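Local coordinates for protein leucyl-trna synthetase (Plasmodium falciparum, PDB 5FOC) that probably joins leucine to its cognate tRNA at the expense of ATP and, through the editing domain present here, removes wrongly attached amino acids, at residues Asn27-Arg30 with Ser31-Val35; Asn107-Asn111 with Glu112-Val116; Tyr310-Lys314 with Glu315-Ser319. The protein carries 2 engineered substitutions. All coordinates share one frame; numbering follows the deposited sequence.

Interaction 1: Asn27-Arg30 with Ser31-Val35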
# COMPACT_ATOMS: atom_id res chain seq x y z
N ASN A 27 1.84 20.98 -2.49
CA ASN A 27 3.05 21.32 -1.75
C ASN A 27 4.30 20.78 -2.49
O ASN A 27 5.30 21.49 -2.64
CB ASN A 27 3.03 20.78 -0.31
CG ASN A 27 2.11 21.58 0.60
OD1 ASN A 27 1.76 22.71 0.30
ND2 ASN A 27 1.70 20.98 1.73
N SER A 28 4.17 19.55 -2.99
CA SER A 28 5.27 18.89 -3.76
C SER A 28 5.53 19.55 -5.10
O SER A 28 6.71 19.75 -5.48
CB SER A 28 4.96 17.40 -3.92
OG SER A 28 4.99 16.83 -2.63
N ILE A 29 4.46 19.93 -5.81
CA ILE A 29 4.62 20.65 -7.06
C ILE A 29 5.40 21.92 -6.76
O ILE A 29 6.35 22.27 -7.42
CB ILE A 29 3.27 21.02 -7.72
CG1 ILE A 29 2.49 19.77 -8.17
CG2 ILE A 29 3.43 21.95 -8.91
CD1 ILE A 29 3.24 18.86 -9.14
N ARG A 30 4.94 22.70 -5.78
CA ARG A 30 5.62 23.93 -5.50
C ARG A 30 7.08 23.77 -5.10
O ARG A 30 7.91 24.54 -5.57
CB ARG A 30 4.89 24.72 -4.40
CG ARG A 30 3.88 25.73 -4.94
CD ARG A 30 3.25 26.65 -3.86
NE ARG A 30 2.71 25.92 -2.75
CZ ARG A 30 1.48 25.46 -2.63
NH1 ARG A 30 0.55 25.70 -3.56
NH2 ARG A 30 1.17 24.78 -1.53
N SER A 31 7.38 22.81 -4.23
CA SER A 31 8.77 22.49 -3.83
C SER A 31 9.65 22.17 -5.01
O SER A 31 10.81 22.61 -5.07
CB SER A 31 8.83 21.30 -2.89
OG SER A 31 8.08 21.56 -1.73
N SER A 32 9.13 21.38 -5.93
CA SER A 32 9.96 20.95 -7.04
C SER A 32 10.17 22.09 -8.03
O SER A 32 11.23 22.19 -8.63
CB SER A 32 9.40 19.70 -7.71
OG SER A 32 8.26 19.99 -8.47
N GLN A 33 9.18 22.98 -8.19
CA GLN A 33 9.34 24.13 -9.07
C GLN A 33 10.39 25.06 -8.45
O GLN A 33 11.22 25.62 -9.15
CB GLN A 33 8.01 24.86 -9.30
CG GLN A 33 6.95 24.16 -10.16
CD GLN A 33 5.58 24.91 -10.13
OE1 GLN A 33 4.96 25.08 -9.07
NE2 GLN A 33 5.11 25.35 -11.30
N SER A 34 10.39 25.17 -7.12
CA SER A 34 11.33 26.04 -6.43
C SER A 34 12.76 25.53 -6.54
O SER A 34 13.67 26.30 -6.87
CB SER A 34 10.96 26.19 -4.95
OG SER A 34 12.07 26.69 -4.20
N VAL A 35 12.96 24.24 -6.24
CA VAL A 35 14.31 23.67 -6.22
C VAL A 35 14.88 23.75 -7.63
O VAL A 35 16.05 24.10 -7.80
CB VAL A 35 14.44 22.21 -5.63
CG1 VAL A 35 13.97 22.14 -4.18
CG2 VAL A 35 13.76 21.15 -6.49
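Ile29 and Gln33 sit one turn apart on the alpha helix 18-35, and their contact is a compact example of i to i+4 packing, with a serine hydroxyl bonded back to the same turn. The amide oxygen of Gln33 meets the gamma methyl of Ile29, OE1 to CG2 at 3.5 Å, the two side chains passing at a slant. The Ile29 carbonyl beneath them is gripped twice. Gln33 N reaches Ile29 O at 3.0 Å, the regular i to i+4 helical bond. Ser32 OG donates to the same Ile29 O from 3.2 Å, arriving much more obliquely, with a C=O...OG angle of 117°. A chi1 of 73° makes this possible: it places OG between the backbone nitrogen and the carbonyl carbon of Ser32, back over the preceding turn. Thus a buried hydroxyl finds an acceptor within its own helix. The flanking turns are held by backbone bonds from Ser31 N to Asn27 O at 2.9 Å and from Ser34 N to Arg30 O at 3.0 Å. Beyond this shell, the inward side of the helix rests on the rest of the domain. Ile29 packs on Phe95, Trp110 and Asn216, while Ser32 touches Phe94 and Phe95; Ser28, next to Ile29, gives its OG to the carbonyl of Ile24. On the exposed flank, Arg30 bends at chi3 (-51°) and returns toward the preceding turn, where NH2 makes a weak hydrogen bond of 2.8 Å to Asn27 OD1.

Interaction 2: Asn107-Asn111 with Glu112-Val116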
# COMPACT_ATOMS: atom_id res chain seq x y z
N ASN A 107 -4.11 22.75 -15.85
CA ASN A 107 -5.17 23.34 -15.04
C ASN A 107 -6.22 22.34 -14.54
O ASN A 107 -6.85 22.56 -13.49
CB ASN A 107 -5.88 24.45 -15.83
CG ASN A 107 -5.04 25.70 -16.02
OD1 ASN A 107 -4.01 25.89 -15.38
ND2 ASN A 107 -5.47 26.57 -16.96
N LYS A 108 -6.42 21.25 -15.29
CA LYS A 108 -7.34 20.19 -14.91
C LYS A 108 -6.76 19.29 -13.81
O LYS A 108 -7.47 18.88 -12.90
CB LYS A 108 -7.71 19.34 -16.15
CG LYS A 108 -8.78 18.28 -15.94
CD LYS A 108 -9.01 17.47 -17.22
CE LYS A 108 -10.34 16.70 -17.28
NZ LYS A 108 -10.66 15.92 -16.05
N ILE A 109 -5.46 19.01 -13.90
CA ILE A 109 -4.78 18.08 -12.96
C ILE A 109 -4.49 18.83 -11.66
O ILE A 109 -4.78 18.30 -10.59
CB ILE A 109 -3.48 17.43 -13.56
CG1 ILE A 109 -3.86 16.62 -14.77
CG2 ILE A 109 -2.85 16.52 -12.53
CD1 ILE A 109 -2.69 16.35 -15.66
N TRP A 110 -3.94 20.05 -11.76
CA TRP A 110 -3.55 20.84 -10.58
C TRP A 110 -4.76 21.60 -10.05
O TRP A 110 -4.86 22.80 -10.19
CB TRP A 110 -2.39 21.78 -10.89
CG TRP A 110 -1.10 21.04 -11.33
CD1 TRP A 110 -0.92 19.68 -11.49
CD2 TRP A 110 0.15 21.64 -11.62
NE1 TRP A 110 0.38 19.41 -11.91
CE2 TRP A 110 1.05 20.59 -12.01
CE3 TRP A 110 0.61 22.96 -11.65
CZ2 TRP A 110 2.37 20.84 -12.33
CZ3 TRP A 110 1.91 23.20 -12.02
CH2 TRP A 110 2.78 22.14 -12.35
N ASN A 111 -5.70 20.84 -9.55
CA ASN A 111 -7.07 21.35 -9.31
C ASN A 111 -7.67 20.47 -8.27
O ASN A 111 -7.63 19.26 -8.37
CB ASN A 111 -7.86 21.27 -10.63
CG ASN A 111 -9.15 22.03 -10.62
OD1 ASN A 111 -9.98 21.87 -9.74
ND2 ASN A 111 -9.37 22.79 -11.66
N GLU A 112 -8.33 21.02 -7.26
CA GLU A 112 -8.96 20.17 -6.26
C GLU A 112 -9.94 19.15 -6.86
O GLU A 112 -10.04 18.02 -6.35
CB GLU A 112 -9.78 21.07 -5.28
CG GLU A 112 -10.19 20.33 -4.02
CD GLU A 112 -11.34 21.05 -3.30
OE1 GLU A 112 -12.43 21.13 -3.91
OE2 GLU A 112 -11.15 21.53 -2.17
N ASP A 113 -10.66 19.54 -7.92
CA ASP A 113 -11.68 18.68 -8.57
C ASP A 113 -11.03 17.38 -9.07
O ASP A 113 -11.65 16.34 -9.07
CB ASP A 113 -12.32 19.36 -9.78
CG ASP A 113 -13.39 20.41 -9.44
OD1 ASP A 113 -13.88 20.44 -8.30
OD2 ASP A 113 -13.73 21.16 -10.37
N PHE A 114 -9.78 17.47 -9.49
CA PHE A 114 -9.12 16.27 -9.98
C PHE A 114 -9.03 15.17 -8.94
O PHE A 114 -9.22 13.98 -9.25
CB PHE A 114 -7.74 16.60 -10.48
CG PHE A 114 -7.16 15.58 -11.41
CD1 PHE A 114 -7.67 15.42 -12.69
CD2 PHE A 114 -6.08 14.84 -11.03
CE1 PHE A 114 -7.11 14.55 -13.60
CE2 PHE A 114 -5.53 13.92 -11.92
CZ PHE A 114 -6.05 13.77 -13.20
N PHE A 115 -8.74 15.53 -7.69
CA PHE A 115 -8.57 14.61 -6.58
C PHE A 115 -9.87 14.30 -5.83
O PHE A 115 -9.94 13.24 -5.19
CB PHE A 115 -7.54 15.15 -5.62
CG PHE A 115 -6.24 15.42 -6.28
CD1 PHE A 115 -6.01 16.60 -6.98
CD2 PHE A 115 -5.24 14.46 -6.25
CE1 PHE A 115 -4.80 16.82 -7.65
CE2 PHE A 115 -4.03 14.67 -6.90
CZ PHE A 115 -3.79 15.82 -7.61
N VAL A 116 -10.84 15.22 -5.87
CA VAL A 116 -12.12 15.05 -5.17
C VAL A 116 -13.24 14.48 -6.08
O VAL A 116 -14.00 13.62 -5.65
CB VAL A 116 -12.61 16.38 -4.53
CG1 VAL A 116 -13.98 16.19 -3.87
CG2 VAL A 116 -11.60 16.86 -3.52
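Ile109 and Phe114 form the tight half of this corner between helices 103-109 and 112-118. Their side chains run alongside each other, and the alpha carbon of Ile109 lies over one face of the Phe114 ring, a CH-pi contact with CA 3.9 Å from the centroid. Farther out, Ile109 CG2 touches Phe114 CE2 at 3.8 Å. Phe115 adds a second ring: Asn111 O approaches its edge in plane, 3.4 Å from CD1. Ile176 packs on Ile109 and Ile182 on both phenylalanines, and Phe115 also meets Phe25 and Tyr22 of helix 18-35.

The polar side is more open and centres on the Asn111 carboxamide. With CG anti to the backbone N (chi1 -167°), Asn111 turns this group across the corner. Its ND2 donates to Asn107 O at 3.1 Å, with that oxygen in the amide plane, while OD1 accepts from Asp113 N at 3.0 Å. Lys108 follows this partly exposed flank to a salt bridge with Asp118. Between the helices the chain bends through an inverse gamma turn centred on Trp110, and the next helix opens with Asn111: a side-chain N-cap straight after an inverse gamma turn.

Interaction 3: Tyr310-Lys314 with Glu315-Ser319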
# COMPACT_ATOMS: atom_id res chain seq x y z
N TYR A 310 2.73 -14.15 18.59
CA TYR A 310 3.26 -15.42 19.14
C TYR A 310 4.73 -15.66 18.70
O TYR A 310 5.55 -15.96 19.54
CB TYR A 310 2.39 -16.61 18.75
CG TYR A 310 2.88 -17.92 19.31
CD1 TYR A 310 2.48 -18.36 20.57
CD2 TYR A 310 3.76 -18.73 18.58
CE1 TYR A 310 2.95 -19.56 21.10
CE2 TYR A 310 4.22 -19.92 19.09
CZ TYR A 310 3.82 -20.33 20.35
OH TYR A 310 4.28 -21.53 20.83
N TYR A 311 5.03 -15.51 17.41
CA TYR A 311 6.42 -15.70 16.91
C TYR A 311 7.37 -14.54 17.23
O TYR A 311 8.57 -14.77 17.42
CB TYR A 311 6.45 -16.10 15.43
CG TYR A 311 5.96 -17.52 15.30
CD1 TYR A 311 6.80 -18.62 15.61
CD2 TYR A 311 4.64 -17.80 14.97
CE1 TYR A 311 6.34 -19.94 15.54
CE2 TYR A 311 4.17 -19.13 14.87
CZ TYR A 311 5.02 -20.19 15.17
OH TYR A 311 4.55 -21.51 15.08
N TYR A 312 6.84 -13.31 17.29
CA TYR A 312 7.60 -12.18 17.81
C TYR A 312 8.18 -12.52 19.19
O TYR A 312 9.38 -12.38 19.43
CB TYR A 312 6.70 -10.97 17.90
CG TYR A 312 7.34 -9.71 18.39
CD1 TYR A 312 8.14 -8.93 17.54
CD2 TYR A 312 7.14 -9.27 19.70
CE1 TYR A 312 8.73 -7.76 17.97
CE2 TYR A 312 7.73 -8.09 20.16
CZ TYR A 312 8.51 -7.33 19.28
OH TYR A 312 9.08 -6.18 19.71
N GLU A 313 7.32 -13.00 20.07
CA GLU A 313 7.70 -13.30 21.46
C GLU A 313 8.55 -14.54 21.61
O GLU A 313 9.56 -14.51 22.33
CB GLU A 313 6.45 -13.46 22.32
CG GLU A 313 5.66 -12.17 22.50
CD GLU A 313 4.38 -12.40 23.26
OE1 GLU A 313 3.92 -13.57 23.29
OE2 GLU A 313 3.82 -11.41 23.83
N LYS A 314 8.15 -15.63 20.95
CA LYS A 314 8.84 -16.90 21.06
C LYS A 314 10.24 -16.81 20.47
O LYS A 314 11.16 -17.36 21.06
CB LYS A 314 8.06 -18.02 20.38
CG LYS A 314 8.64 -19.41 20.54
CD LYS A 314 7.86 -20.38 19.68
CE LYS A 314 8.40 -21.79 19.77
NZ LYS A 314 7.42 -22.73 19.15
N GLU A 315 10.41 -16.12 19.33
CA GLU A 315 11.76 -16.01 18.70
C GLU A 315 12.59 -14.82 19.21
O GLU A 315 13.71 -14.58 18.73
CB GLU A 315 11.70 -15.98 17.17
CG GLU A 315 10.85 -17.05 16.49
CD GLU A 315 11.26 -18.48 16.77
OE1 GLU A 315 12.46 -18.74 17.01
OE2 GLU A 315 10.36 -19.35 16.72
N LYS A 316 12.04 -14.11 20.19
CA LYS A 316 12.71 -13.00 20.88
C LYS A 316 13.11 -11.86 19.96
O LYS A 316 14.19 -11.28 20.10
CB LYS A 316 13.92 -13.52 21.69
CG LYS A 316 13.55 -14.59 22.69
CD LYS A 316 12.84 -13.98 23.89
CE LYS A 316 12.12 -15.07 24.65
NZ LYS A 316 11.94 -14.66 26.06
N VAL A 317 12.23 -11.53 19.02
CA VAL A 317 12.49 -10.46 18.06
C VAL A 317 12.69 -9.15 18.79
O VAL A 317 11.85 -8.74 19.60
CB VAL A 317 11.33 -10.27 17.07
CG1 VAL A 317 11.53 -8.99 16.26
CG2 VAL A 317 11.15 -11.53 16.21
N SER A 318 13.78 -8.46 18.47
CA SER A 318 14.20 -7.27 19.22
C SER A 318 13.67 -5.96 18.69
O SER A 318 13.56 -5.02 19.45
CB SER A 318 15.72 -7.23 19.32
OG SER A 318 16.11 -8.37 20.05
N SER A 319 13.36 -5.93 17.39
CA SER A 319 12.89 -4.76 16.69
C SER A 319 12.43 -5.20 15.28
O SER A 319 12.67 -6.35 14.86
CB SER A 319 13.98 -3.70 16.54
OG SER A 319 14.91 -4.12 15.52
O HOH W 1 10.39 -10.50 21.43
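Tyr311 and Glu315 meet twice where helix 307-314 ends. The backbone carbonyl of Tyr311 takes Glu315 N at 3.0 Å, a regular i to i+4 bond of the final turn. The side chains run the same way, with Glu315 OE2 at the ring edge, in plane and 3.8 Å from Tyr311 CD1; ring and carboxylate are nearly coplanar, 8° apart. Tyr310 contributes from the preceding position by setting its CD2 over the centre of the Tyr311 ring.

Tyr312 carries the closure. Its carbonyl oxygen receives Val317 N at 3.0 Å, the i to i+5 bond of the turn, and also a water that bridges to Val317 O. A chi1 of -179° carries the Tyr312 ring out past the helix end, where Val317 crosses it at about a right angle and CB approaches Tyr312 CD1 to 3.5 Å. Val317 O sits over one face of the same ring. Glu313 O accepts a weak hydrogen bond of 3.3 Å from Lys316 N, and the methylenes of Lys316 pass near that carbonyl. Lys314 extends beside Glu315, but its NZ stays 5.1 Å from Glu315 OE2, so any attraction between the charges would act through space.

Outside the turn, Val317 continues into Leu325 and Ile328 of helix 325-339, and Tyr312 meets Tyr266 of helix 263-274. The positive phi of Lys316 (60°), the two bonds back from Lys316 and Val317, and the apolar contact between Tyr312 and Val317 together make a classic Schellman C-cap.

The three contacts follow one another along the chain of the editing domain and illustrate three stages of helix architecture: a helix body, an N-cap and a C-cap. Interactions 1 and 2 are neighbours, their centres about 17 Å apart. They meet through Trp110, whose CH2 lies 3.5 Å from Ile29 CG2 while Gln33 NE2 packs 3.9 Å from Trp110 CZ3; the corner at 107-116 is thereby joined to helix 18-35. Interaction 3 stands apart, with nearest atoms about 29 Å from interaction 1 and about 34 Å from interaction 2, which lies across the chain's centre from it. No ligand accompanies any of these contacts, which are structural packing.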